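Putative oxidoreductase (Jannaschia sp., PDB 3C24) is a putative oxidoreductase that probably binds a nicotinamide dinucleotide through its Rossmann-type domain and forms a two-chain assembly, its substrate being unknown. Local coordinates at residues A[101-106]-A[185-191]; A[126-130]-A[236-242]; A[148-152]-A[169-173]; A[158-162]-A[178-182]. All coordinates share one frame; numbering follows the deposited sequence.

Contact 1: residues A[101-106]-A[185-191]; sequences DAAAPY and EQLAILE
Tyr106 and Glu185 meet at the hydroxyl end of the ring: Tyr106 OH donates to Glu185 OE2 over 2.7 Å, with the carboxylate plane turned 77° against the ring. Glu185 OE2 lies at the ring's edge, in its plane, and accepts on its anti side from a hydroxyl tilted out of the carboxylate plane. The Ala188 methyl sits over one face, its CB 3.4 Å from Tyr106 CG, a CH-pi contact offset toward the rim. With CG anti to the backbone N (chi1 -164°), Tyr106 lays its ring over Ala188. Alanine suits both sides here, because Ala102 CB and Ala188 CB come within 4.1 Å and the backbones can close up. Further along, Glu191 OE2 takes a bond from Ala102 N, 2.8 Å long and straight at the hydrogen, on its syn side but tilted from the carboxylate plane. Glu191 OE1 lies only 2.8 Å from Asp101 OD1, two like-charged carboxylates set perpendicular, with Asp77 nearby. Asp101 OD1 also accepts from Ala103 N, capping the short helix 103-107. The contact ties the turn after strand 96-99 to helix 184-217, with helix 273-284 beside Tyr106 and strand 117-123 beside Leu187.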
loop_
_atom_site.group_PDB
_atom_site.type_symbol
_atom_site.label_atom_id
_atom_site.label_comp_id
_atom_site.label_asym_id
_atom_site.label_seq_id
_atom_site.Cartn_x
_atom_site.Cartn_y
_atom_site.Cartn_z
ATOM N N ASP A 101 -0.516 11.280 20.690
ATOM C CA ASP A 101 0.330 10.142 20.392
ATOM C C ASP A 101 0.593 9.380 21.675
ATOM O O ASP A 101 0.807 9.970 22.728
ATOM C CB ASP A 101 1.646 10.619 19.767
ATOM C CG ASP A 101 2.443 9.479 19.138
ATOM O OD1 ASP A 101 2.934 8.559 19.843
ATOM O OD2 ASP A 101 2.612 9.510 17.910
ATOM N N ALA A 102 0.523 8.061 21.588
ATOM C CA ALA A 102 0.742 7.215 22.755
ATOM C C ALA A 102 2.188 7.088 23.215
ATOM O O ALA A 102 2.425 6.475 24.244
ATOM C CB ALA A 102 0.201 5.768 22.509
ATOM N N ALA A 103 3.144 7.593 22.427
ATOM C CA ALA A 103 4.548 7.388 22.767
ATOM C C ALA A 103 4.958 7.851 24.171
ATOM O O ALA A 103 5.419 7.054 24.981
ATOM C CB ALA A 103 5.479 8.035 21.664
ATOM N N ALA A 104 4.796 9.136 24.462
ATOM C CA ALA A 104 5.200 9.642 25.802
ATOM C C ALA A 104 4.427 8.965 26.936
ATOM O O ALA A 104 5.000 8.528 27.920
ATOM C CB ALA A 104 5.087 11.191 25.873
ATOM N N PRO A 105 3.107 8.844 26.807
ATOM C CA PRO A 105 2.287 8.158 27.792
ATOM C C PRO A 105 2.793 6.756 28.067
ATOM O O PRO A 105 2.976 6.368 29.223
ATOM C CB PRO A 105 0.938 8.121 27.080
ATOM C CG PRO A 105 0.930 9.404 26.432
ATOM C CD PRO A 105 2.253 9.477 25.796
ATOM N N TYR A 106 3.020 5.996 27.013
ATOM C CA TYR A 106 3.420 4.571 27.188
ATOM C C TYR A 106 4.857 4.462 27.666
ATOM O O TYR A 106 5.233 3.491 28.336
ATOM C CB TYR A 106 3.185 3.747 25.902
ATOM C CG TYR A 106 3.195 2.266 26.127
ATOM C CD1 TYR A 106 2.302 1.685 26.982
ATOM C CD2 TYR A 106 4.124 1.448 25.493
ATOM C CE1 TYR A 106 2.322 0.325 27.223
ATOM C CE2 TYR A 106 4.152 0.113 25.722
ATOM C CZ TYR A 106 3.240 -0.453 26.590
ATOM O OH TYR A 106 3.222 -1.795 26.811
ATOM N N GLU A 185 -2.317 0.878 26.465
ATOM C CA GLU A 185 -1.367 -0.097 25.906
ATOM C C GLU A 185 -1.723 -0.567 24.491
ATOM O O GLU A 185 -0.861 -0.715 23.612
ATOM C CB GLU A 185 -1.205 -1.283 26.845
ATOM C CG GLU A 185 -0.173 -2.270 26.323
ATOM C CD GLU A 185 0.197 -3.323 27.357
ATOM O OE1 GLU A 185 -0.530 -4.341 27.459
ATOM O OE2 GLU A 185 1.220 -3.105 28.057
ATOM N N GLN A 186 -3.019 -0.781 24.277
ATOM C CA GLN A 186 -3.503 -1.149 22.962
ATOM C C GLN A 186 -3.193 -0.048 21.946
ATOM O O GLN A 186 -2.739 -0.327 20.815
ATOM C CB GLN A 186 -4.992 -1.468 22.991
ATOM C CG GLN A 186 -5.316 -2.824 23.636
ATOM C CD GLN A 186 -6.788 -3.046 23.799
ATOM O OE1 GLN A 186 -7.538 -2.091 23.971
ATOM N NE2 GLN A 186 -7.219 -4.319 23.772
ATOM N N LEU A 187 -3.369 1.228 22.339
ATOM C CA LEU A 187 -3.095 2.324 21.409
ATOM C C LEU A 187 -1.613 2.347 21.067
ATOM O O LEU A 187 -1.236 2.547 19.912
ATOM C CB LEU A 187 -3.488 3.666 21.992
ATOM C CG LEU A 187 -4.052 4.665 20.978
ATOM C CD1 LEU A 187 -4.600 5.855 21.746
ATOM C CD2 LEU A 187 -3.098 5.123 19.910
ATOM N N ALA A 188 -0.768 2.064 22.072
ATOM C CA ALA A 188 0.699 2.022 21.890
ATOM C C ALA A 188 1.097 0.891 20.932
ATOM O O ALA A 188 1.966 1.048 20.091
ATOM C CB ALA A 188 1.436 1.880 23.221
ATOM N N ILE A 189 0.405 -0.233 21.042
ATOM C CA ILE A 189 0.623 -1.383 20.118
ATOM C C ILE A 189 0.328 -0.991 18.686
ATOM O O ILE A 189 0.990 -1.427 17.733
ATOM C CB ILE A 189 -0.188 -2.644 20.571
ATOM C CG1 ILE A 189 0.367 -3.169 21.910
ATOM C CG2 ILE A 189 -0.170 -3.757 19.477
ATOM C CD1 ILE A 189 -0.500 -4.251 22.604
ATOM N N LEU A 190 -0.693 -0.156 18.537
ATOM C CA LEU A 190 -1.075 0.343 17.204
ATOM C C LEU A 190 -0.018 1.339 16.717
ATOM O O LEU A 190 0.425 1.283 15.570
ATOM C CB LEU A 190 -2.467 0.936 17.206
ATOM C CG LEU A 190 -3.642 -0.021 17.405
ATOM C CD1 LEU A 190 -4.974 0.759 17.453
ATOM C CD2 LEU A 190 -3.704 -1.078 16.304
ATOM N N GLU A 191 0.368 2.256 17.594
ATOM C CA GLU A 191 1.411 3.241 17.303
ATOM C C GLU A 191 2.143 3.546 18.611
ATOM O O GLU A 191 1.542 4.062 19.507
ATOM C CB GLU A 191 0.828 4.490 16.663
ATOM C CG GLU A 191 -0.128 5.243 17.506
ATOM C CD GLU A 191 0.513 6.386 18.303
ATOM O OE1 GLU A 191 1.697 6.737 18.102
ATOM O OE2 GLU A 191 -0.214 6.927 19.126
#

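Contact 2: residues A[126-130]-A[236-242]; sequences PPLFN and IAMWFGY
Phe129 reaches from an irregular loop, between strand 117-123 and helix 135-138, to push one ring edge onto the face of Tyr242. This is an edge-to-face aromatic pair with the planes inclined at 53°, and Phe129 CD2 stands 3.6 Å from Tyr242 CD1, over the middle of the tyrosine ring. A Schellman motif puts Tyr242 there: helix 221-239 ends with Tyr242 N bonded to Ala237 O and a weak bond from Gly241 N to Met238 O, while Gly241 takes the positive phi that residues with a side chain seldom adopt. Phe129 CG lies beside its backbone N (chi1 -52°), which carries the ring toward the helix. The far end of the ring then meets the last helical turn, with Phe129 CE2 3.8 Å from Ile236 CG2 and Phe129 CZ 3.9 Å from Ala237 CB. The small alanine lets the ring come close to the backbone, and Ile236 CG2 serves both Phe129 and Leu128. Tyr141 of the second subunit adds another edge-to-face partner for Phe129, and Ile236 packs on its own counterpart there, placing the contact at the dimer interface. Beneath the phenyl ring, Leu128 CD2 touches Ile236 CG2 at 3.9 Å.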
loop_
_atom_site.group_PDB
_atom_site.type_symbol
_atom_site.label_atom_id
_atom_site.label_comp_id
_atom_site.label_asym_id
_atom_site.label_seq_id
_atom_site.Cartn_x
_atom_site.Cartn_y
_atom_site.Cartn_z
ATOM N N PRO A 126 -6.865 8.762 6.383
ATOM C CA PRO A 126 -7.839 8.222 5.446
ATOM C C PRO A 126 -7.390 6.884 4.847
ATOM O O PRO A 126 -6.196 6.645 4.617
ATOM C CB PRO A 126 -7.987 9.342 4.415
ATOM C CG PRO A 126 -7.536 10.578 5.148
ATOM C CD PRO A 126 -6.501 10.169 6.101
ATOM N N PRO A 127 -8.334 6.012 4.538
ATOM C CA PRO A 127 -7.932 4.720 3.982
ATOM C C PRO A 127 -7.450 4.720 2.547
ATOM O O PRO A 127 -7.843 5.548 1.732
ATOM C CB PRO A 127 -9.209 3.915 4.026
ATOM C CG PRO A 127 -10.341 4.902 4.002
ATOM C CD PRO A 127 -9.784 6.148 4.716
ATOM N N LEU A 128 -6.450 3.861 2.352
ATOM C CA LEU A 128 -5.750 3.632 1.081
ATOM C C LEU A 128 -6.722 3.515 -0.087
ATOM O O LEU A 128 -6.508 4.142 -1.098
ATOM C CB LEU A 128 -4.805 2.412 1.173
ATOM C CG LEU A 128 -3.993 2.157 -0.117
ATOM C CD1 LEU A 128 -3.067 3.307 -0.453
ATOM C CD2 LEU A 128 -3.210 0.852 0.049
ATOM N N PHE A 129 -7.732 2.683 0.037
ATOM C CA PHE A 129 -8.793 2.597 -0.969
ATOM C C PHE A 129 -10.011 3.329 -0.417
ATOM O O PHE A 129 -10.399 3.088 0.719
ATOM C CB PHE A 129 -9.095 1.120 -1.308
ATOM C CG PHE A 129 -7.851 0.311 -1.690
ATOM C CD1 PHE A 129 -7.151 0.586 -2.865
ATOM C CD2 PHE A 129 -7.396 -0.734 -0.903
ATOM C CE1 PHE A 129 -6.002 -0.143 -3.226
ATOM C CE2 PHE A 129 -6.235 -1.467 -1.261
ATOM C CZ PHE A 129 -5.549 -1.168 -2.425
ATOM N N ASN A 130 -10.497 4.327 -1.155
ATOM C CA ASN A 130 -11.634 5.111 -0.736
ATOM C C ASN A 130 -12.479 5.560 -1.919
ATOM O O ASN A 130 -12.139 5.359 -3.062
ATOM C CB ASN A 130 -11.109 6.300 0.042
ATOM C CG ASN A 130 -10.260 7.186 -0.804
ATOM O OD1 ASN A 130 -10.739 7.892 -1.694
ATOM N ND2 ASN A 130 -8.955 7.124 -0.570
ATOM N N ILE A 236 -2.259 -5.439 -2.045
ATOM C CA ILE A 236 -2.936 -4.956 -0.831
ATOM C C ILE A 236 -4.424 -5.153 -0.998
ATOM O O ILE A 236 -5.128 -5.569 -0.079
ATOM C CB ILE A 236 -2.543 -3.473 -0.484
ATOM C CG1 ILE A 236 -1.047 -3.394 -0.215
ATOM C CG2 ILE A 236 -3.379 -2.979 0.711
ATOM C CD1 ILE A 236 -0.449 -1.948 -0.055
ATOM N N ALA A 237 -4.934 -4.899 -2.189
ATOM C CA ALA A 237 -6.375 -5.038 -2.439
ATOM C C ALA A 237 -6.819 -6.493 -2.219
ATOM O O ALA A 237 -7.818 -6.756 -1.550
ATOM C CB ALA A 237 -6.782 -4.561 -3.849
HETATM N N MSE A 238 -6.051 -7.434 -2.757
HETATM C CA MSE A 238 -6.404 -8.866 -2.622
HETATM C C MSE A 238 -6.275 -9.338 -1.179
HETATM O O MSE A 238 -7.180 -9.982 -0.651
HETATM C CB MSE A 238 -5.565 -9.753 -3.553
HETATM C CG MSE A 238 -5.907 -9.489 -4.962
HETATM SE SE MSE A 238 -5.123 -10.813 -6.196
HETATM C CE MSE A 238 -3.341 -10.371 -5.825
ATOM N N TRP A 239 -5.178 -8.959 -0.535
ATOM C CA TRP A 239 -4.936 -9.449 0.803
ATOM C C TRP A 239 -5.887 -8.902 1.848
ATOM O O TRP A 239 -6.141 -9.575 2.893
ATOM C CB TRP A 239 -3.460 -9.289 1.196
ATOM C CG TRP A 239 -2.717 -10.561 1.054
ATOM C CD1 TRP A 239 -2.463 -11.459 2.040
ATOM C CD2 TRP A 239 -2.140 -11.093 -0.126
ATOM N NE1 TRP A 239 -1.760 -12.501 1.550
ATOM C CE2 TRP A 239 -1.545 -12.313 0.221
ATOM C CE3 TRP A 239 -2.086 -10.671 -1.444
ATOM C CZ2 TRP A 239 -0.903 -13.112 -0.697
ATOM C CZ3 TRP A 239 -1.441 -11.462 -2.358
ATOM C CH2 TRP A 239 -0.868 -12.676 -1.983
ATOM N N PHE A 240 -6.349 -7.682 1.622
ATOM C CA PHE A 240 -7.248 -6.956 2.581
ATOM C C PHE A 240 -8.737 -7.009 2.182
ATOM O O PHE A 240 -9.574 -6.314 2.744
ATOM C CB PHE A 240 -6.753 -5.554 2.840
ATOM C CG PHE A 240 -5.556 -5.480 3.767
ATOM C CD1 PHE A 240 -5.722 -5.385 5.136
ATOM C CD2 PHE A 240 -4.285 -5.544 3.286
ATOM C CE1 PHE A 240 -4.597 -5.295 5.984
ATOM C CE2 PHE A 240 -3.200 -5.476 4.118
ATOM C CZ PHE A 240 -3.367 -5.362 5.474
ATOM N N GLY A 241 -9.032 -7.849 1.208
ATOM C CA GLY A 241 -10.445 -8.105 0.780
ATOM C C GLY A 241 -11.174 -7.050 -0.027
ATOM O O GLY A 241 -12.413 -6.969 -0.015
ATOM N N TYR A 242 -10.414 -6.235 -0.730
ATOM C CA TYR A 242 -10.962 -5.196 -1.587
ATOM C C TYR A 242 -11.175 -5.760 -2.963
ATOM O O TYR A 242 -11.934 -5.225 -3.777
ATOM C CB TYR A 242 -10.038 -3.986 -1.657
ATOM C CG TYR A 242 -10.072 -3.187 -0.424
ATOM C CD1 TYR A 242 -9.198 -3.433 0.610
ATOM C CD2 TYR A 242 -10.993 -2.161 -0.282
ATOM C CE1 TYR A 242 -9.260 -2.700 1.752
ATOM C CE2 TYR A 242 -11.058 -1.424 0.858
ATOM C CZ TYR A 242 -10.177 -1.677 1.860
ATOM O OH TYR A 242 -10.217 -0.954 3.006
#

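Contact 3: residues A[148-152]-A[169-173]; sequences QAIVC and CETMW
Gln148 NE2 donates to Trp173 O across 3.1 Å, in a bond that is 167° at the hydrogen and falls on a lone pair in the carbonyl plane. The acceptor also lies close to the plane of the glutamine amide, so the geometry is good at both ends. Gln148 achieves this with CG placed between the backbone N and the carbonyl carbon (chi1 71°) and an extended chain beyond, which spans the gap from strand to helix end. Glutamine fits because its amide offers a donor to this carbonyl, while Gln148 OE1 accepts a weak bond from His125 N. The same NE2 passes 3.5 Å from Trp173 CB, with amide and indole planes 65° apart. Strand 148-156 and helix 160-172 are the first two elements of a beta-alpha-beta unit completed by strand 176-181, and the side chains between them form its buried layer. Ile150 touches the helix side through two branches: Ile150 CD1 presses on Cys169 CB at 3.6 Å and reaches Glu170 CG, whereas Ile150 CG2 meets Trp173 CE3 at 3.9 Å. A beta-branched residue suits a strand facing a helix, since its branches reach different residues. Next along the same strand face, Cys152 SG touches Cys169 CB at 4.2 Å. Glu170 sends its carboxylate elsewhere, to Thr179 OG1 and Asn7 ND2, and the Trp173 side chain lies about 5 Å from a bound sulfate ion.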
loop_
_atom_site.group_PDB
_atom_site.type_symbol
_atom_site.label_atom_id
_atom_site.label_comp_id
_atom_site.label_asym_id
_atom_site.label_seq_id
_atom_site.Cartn_x
_atom_site.Cartn_y
_atom_site.Cartn_z
ATOM N N GLN A 148 -11.904 9.612 7.703
ATOM C CA GLN A 148 -11.002 8.662 8.345
ATOM C C GLN A 148 -11.613 8.207 9.641
ATOM O O GLN A 148 -12.488 8.878 10.183
ATOM C CB GLN A 148 -9.657 9.314 8.664
ATOM C CG GLN A 148 -9.724 10.356 9.808
ATOM C CD GLN A 148 -8.349 10.925 10.133
ATOM O OE1 GLN A 148 -7.334 10.222 10.069
ATOM N NE2 GLN A 148 -8.300 12.212 10.494
ATOM N N ALA A 149 -11.125 7.081 10.115
ATOM C CA ALA A 149 -11.426 6.609 11.464
ATOM C C ALA A 149 -10.301 7.131 12.416
ATOM O O ALA A 149 -9.230 7.566 11.981
ATOM C CB ALA A 149 -11.439 5.057 11.478
ATOM N N ILE A 150 -10.560 7.115 13.716
ATOM C CA ILE A 150 -9.561 7.477 14.722
ATOM C C ILE A 150 -9.602 6.465 15.876
ATOM O O ILE A 150 -10.545 5.670 15.993
ATOM C CB ILE A 150 -9.781 8.905 15.268
ATOM C CG1 ILE A 150 -11.064 8.994 16.106
ATOM C CG2 ILE A 150 -9.841 9.936 14.096
ATOM C CD1 ILE A 150 -11.229 10.403 16.792
ATOM N N VAL A 151 -8.552 6.505 16.700
ATOM C CA VAL A 151 -8.448 5.655 17.902
ATOM C C VAL A 151 -8.185 6.520 19.123
ATOM O O VAL A 151 -7.411 7.494 19.060
ATOM C CB VAL A 151 -7.348 4.560 17.774
ATOM C CG1 VAL A 151 -7.743 3.522 16.716
ATOM C CG2 VAL A 151 -5.967 5.197 17.505
ATOM N N CYS A 152 -8.855 6.191 20.220
ATOM C CA CYS A 152 -8.741 6.958 21.452
ATOM C C CYS A 152 -8.688 6.079 22.666
ATOM O O CYS A 152 -9.293 5.014 22.707
ATOM C CB CYS A 152 -9.977 7.852 21.626
ATOM S SG CYS A 152 -10.351 9.029 20.290
ATOM N N CYS A 169 -11.475 15.102 19.706
ATOM C CA CYS A 169 -10.696 14.460 18.620
ATOM C C CYS A 169 -11.474 14.373 17.326
ATOM O O CYS A 169 -10.917 14.572 16.239
ATOM C CB CYS A 169 -10.220 13.058 19.021
ATOM S SG CYS A 169 -8.962 13.100 20.299
ATOM N N GLU A 170 -12.768 14.111 17.443
ATOM C CA GLU A 170 -13.647 14.012 16.261
ATOM C C GLU A 170 -13.808 15.372 15.566
ATOM O O GLU A 170 -13.974 15.481 14.320
ATOM C CB GLU A 170 -14.990 13.441 16.650
ATOM C CG GLU A 170 -14.963 11.961 16.908
ATOM C CD GLU A 170 -16.199 11.453 17.642
ATOM O OE1 GLU A 170 -17.147 12.237 17.804
ATOM O OE2 GLU A 170 -16.203 10.279 18.065
ATOM N N THR A 171 -13.683 16.421 16.362
ATOM C CA THR A 171 -13.763 17.795 15.856
ATOM C C THR A 171 -12.430 18.152 15.198
ATOM O O THR A 171 -12.396 18.682 14.084
ATOM C CB THR A 171 -14.029 18.801 16.972
ATOM O OG1 THR A 171 -15.175 18.386 17.706
ATOM C CG2 THR A 171 -14.150 20.244 16.413
HETATM N N MSE A 172 -11.318 17.825 15.867
HETATM C CA MSE A 172 -9.991 18.165 15.337
HETATM C C MSE A 172 -9.619 17.466 14.045
HETATM O O MSE A 172 -8.886 18.039 13.190
HETATM C CB MSE A 172 -8.901 17.913 16.388
HETATM C CG MSE A 172 -9.050 18.778 17.575
HETATM SE SE MSE A 172 -7.493 18.499 18.782
HETATM C CE MSE A 172 -7.687 16.683 19.151
ATOM N N TRP A 173 -10.156 16.265 13.885
ATOM C CA TRP A 173 -9.760 15.386 12.789
ATOM C C TRP A 173 -10.876 15.037 11.836
ATOM O O TRP A 173 -10.776 14.069 11.071
ATOM C CB TRP A 173 -9.130 14.099 13.350
ATOM C CG TRP A 173 -7.831 14.358 14.078
ATOM C CD1 TRP A 173 -6.883 15.212 13.709
ATOM C CD2 TRP A 173 -7.337 13.673 15.249
ATOM N NE1 TRP A 173 -5.826 15.165 14.583
ATOM C CE2 TRP A 173 -6.080 14.226 15.539
ATOM C CE3 TRP A 173 -7.843 12.668 16.085
ATOM C CZ2 TRP A 173 -5.313 13.817 16.622
ATOM C CZ3 TRP A 173 -7.065 12.244 17.172
ATOM C CH2 TRP A 173 -5.813 12.834 17.427
#

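Contact 4: residues A[158-162]-A[178-182]; sequences PEEHY and RTHRV
A surface contact combining a salt bridge with a cation-pi stack joins the N-terminal region of helix 160-172 to strand 176-181, at an outermost position of the sheet within this chain. Arg181 and Glu159 meet end-on: Arg181 NH1 donates to Glu159 OE2 at 2.8 Å and Arg181 NH2 to Glu159 OE1 at 2.9 Å. Both oxygens are met on their syn sides, though tilted from the carboxylate plane, and the two flat groups are inclined by only 15°. Glu159 curls toward the arginine by a bend at chi2 (61°). Tyr162 lies beneath, its ring almost parallel to the guanidinium at 4°. The charged group sits off-centre, while Arg181 CD lies over the ring's middle, 3.6 Å from the Tyr162 centroid. Arginine is apt because its extended chain offers methylenes to the ring and a planar cation to both partners; the carboxylate would also fix the guanidinium's rotation. At its far end Tyr162 OH approaches Arg181 CB at 3.4 Å and is bonded to a water that donates to Thr179 O. Thr179 turns CG2 to that hydroxyl, its OG1 engaging Glu170. The contact joins the helix and second strand of the beta-alpha-beta unit begun by strand 148-156.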
loop_
_atom_site.group_PDB
_atom_site.type_symbol
_atom_site.label_atom_id
_atom_site.label_comp_id
_atom_site.label_asym_id
_atom_site.label_seq_id
_atom_site.Cartn_x
_atom_site.Cartn_y
_atom_site.Cartn_z
ATOM N N PRO A 158 -12.009 10.198 35.135
ATOM C CA PRO A 158 -13.384 9.750 35.160
ATOM C C PRO A 158 -13.890 9.298 33.805
ATOM O O PRO A 158 -13.594 9.904 32.787
ATOM C CB PRO A 158 -14.168 10.992 35.589
ATOM C CG PRO A 158 -13.290 12.091 35.573
ATOM C CD PRO A 158 -11.875 11.610 35.516
ATOM N N GLU A 159 -14.713 8.258 33.839
ATOM C CA GLU A 159 -15.324 7.667 32.652
ATOM C C GLU A 159 -16.015 8.663 31.746
ATOM O O GLU A 159 -15.924 8.604 30.509
ATOM C CB GLU A 159 -16.360 6.647 33.081
ATOM C CG GLU A 159 -17.122 5.966 31.949
ATOM C CD GLU A 159 -16.257 5.160 30.970
ATOM O OE1 GLU A 159 -15.070 4.816 31.236
ATOM O OE2 GLU A 159 -16.823 4.816 29.921
ATOM N N GLU A 160 -16.676 9.587 32.390
ATOM C CA GLU A 160 -17.466 10.615 31.683
ATOM C C GLU A 160 -16.612 11.467 30.731
ATOM O O GLU A 160 -17.086 12.087 29.798
ATOM C CB GLU A 160 -18.197 11.513 32.653
ATOM C CG GLU A 160 -19.205 10.758 33.512
ATOM C CD GLU A 160 -18.683 10.324 34.892
ATOM O OE1 GLU A 160 -17.501 9.874 35.042
ATOM O OE2 GLU A 160 -19.530 10.402 35.835
ATOM N N HIS A 161 -15.328 11.460 31.011
ATOM C CA HIS A 161 -14.388 12.258 30.209
ATOM C C HIS A 161 -14.023 11.597 28.903
ATOM O O HIS A 161 -13.493 12.281 27.999
ATOM C CB HIS A 161 -13.135 12.607 31.013
ATOM C CG HIS A 161 -13.378 13.660 32.022
ATOM N ND1 HIS A 161 -12.361 14.247 32.744
ATOM C CD2 HIS A 161 -14.515 14.320 32.357
ATOM C CE1 HIS A 161 -12.877 15.172 33.536
ATOM N NE2 HIS A 161 -14.181 15.236 33.328
ATOM N N TYR A 162 -14.341 10.314 28.747
ATOM C CA TYR A 162 -13.994 9.650 27.480
ATOM C C TYR A 162 -14.765 10.329 26.361
ATOM O O TYR A 162 -14.201 10.688 25.353
ATOM C CB TYR A 162 -14.276 8.139 27.476
ATOM C CG TYR A 162 -14.004 7.603 26.096
ATOM C CD1 TYR A 162 -12.723 7.289 25.708
ATOM C CD2 TYR A 162 -15.013 7.541 25.139
ATOM C CE1 TYR A 162 -12.465 6.867 24.419
ATOM C CE2 TYR A 162 -14.742 7.124 23.846
ATOM C CZ TYR A 162 -13.482 6.807 23.489
ATOM O OH TYR A 162 -13.221 6.420 22.188
ATOM N N ARG A 178 -15.567 6.658 12.213
ATOM C CA ARG A 178 -15.574 5.766 13.378
ATOM C C ARG A 178 -14.510 6.173 14.385
ATOM O O ARG A 178 -13.421 6.523 14.006
ATOM C CB ARG A 178 -15.218 4.324 12.942
ATOM C CG ARG A 178 -16.172 3.660 12.011
ATOM C CD ARG A 178 -15.820 2.208 11.713
ATOM N NE ARG A 178 -14.785 2.034 10.696
ATOM C CZ ARG A 178 -15.007 2.186 9.405
ATOM N NH1 ARG A 178 -16.218 2.507 8.969
ATOM N NH2 ARG A 178 -14.028 2.010 8.543
ATOM N N THR A 179 -14.875 6.093 15.662
ATOM C CA THR A 179 -13.964 6.315 16.767
ATOM C C THR A 179 -13.874 5.061 17.592
ATOM O O THR A 179 -14.821 4.680 18.280
ATOM C CB THR A 179 -14.472 7.444 17.669
ATOM O OG1 THR A 179 -14.684 8.607 16.847
ATOM C CG2 THR A 179 -13.490 7.787 18.725
ATOM N N HIS A 180 -12.699 4.453 17.528
ATOM C CA HIS A 180 -12.387 3.202 18.229
ATOM C C HIS A 180 -11.745 3.461 19.590
ATOM O O HIS A 180 -10.712 4.076 19.692
ATOM C CB HIS A 180 -11.413 2.364 17.418
ATOM C CG HIS A 180 -11.897 2.034 16.039
ATOM N ND1 HIS A 180 -12.856 1.067 15.805
ATOM C CD2 HIS A 180 -11.528 2.512 14.832
ATOM C CE1 HIS A 180 -13.071 0.987 14.503
ATOM N NE2 HIS A 180 -12.264 1.833 13.889
ATOM N N ARG A 181 -12.421 2.998 20.636
ATOM C CA ARG A 181 -11.921 3.085 21.996
ATOM C C ARG A 181 -11.053 1.895 22.334
ATOM O O ARG A 181 -11.435 0.732 22.120
ATOM C CB ARG A 181 -13.042 3.169 23.044
ATOM C CG ARG A 181 -12.504 3.357 24.493
ATOM C CD ARG A 181 -13.620 3.639 25.470
ATOM N NE ARG A 181 -13.088 3.853 26.810
ATOM C CZ ARG A 181 -13.829 4.249 27.843
ATOM N NH1 ARG A 181 -15.103 4.529 27.674
ATOM N NH2 ARG A 181 -13.270 4.406 29.048
ATOM N N VAL A 182 -9.852 2.209 22.778
ATOM C CA VAL A 182 -8.865 1.203 23.228
ATOM C C VAL A 182 -8.229 1.599 24.562
ATOM O O VAL A 182 -8.440 2.696 25.087
ATOM C CB VAL A 182 -7.739 1.027 22.203
ATOM C CG1 VAL A 182 -8.241 0.442 20.861
ATOM C CG2 VAL A 182 -6.991 2.347 21.954
HETATM O O HOH W 1 -15.387 5.583 20.838
#

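Contacts 3 and 4 are two ends of one beta-alpha-beta unit, with centres 11 Å apart, and are stitched together by the Glu170-Thr179 side-chain bond and by Cys152 O to Val182 N (2.9 Å), a probable hydrogen bond. Contact 1 encloses both along the chain and touches them through Leu187, whose CD2 is 3.7 Å from Val151 CG2 and whose CB is 3.7 Å from Val182 CG2. Contact 2 lies farther out, its centre 24 Å from that of contact 1, yet Pro126 N comes within 3.6 Å of Gln148 CB of contact 3. All four touch the second subunit. The sulfate near Trp173 may mark a pocket, although it probably came from the crystallisation liquor.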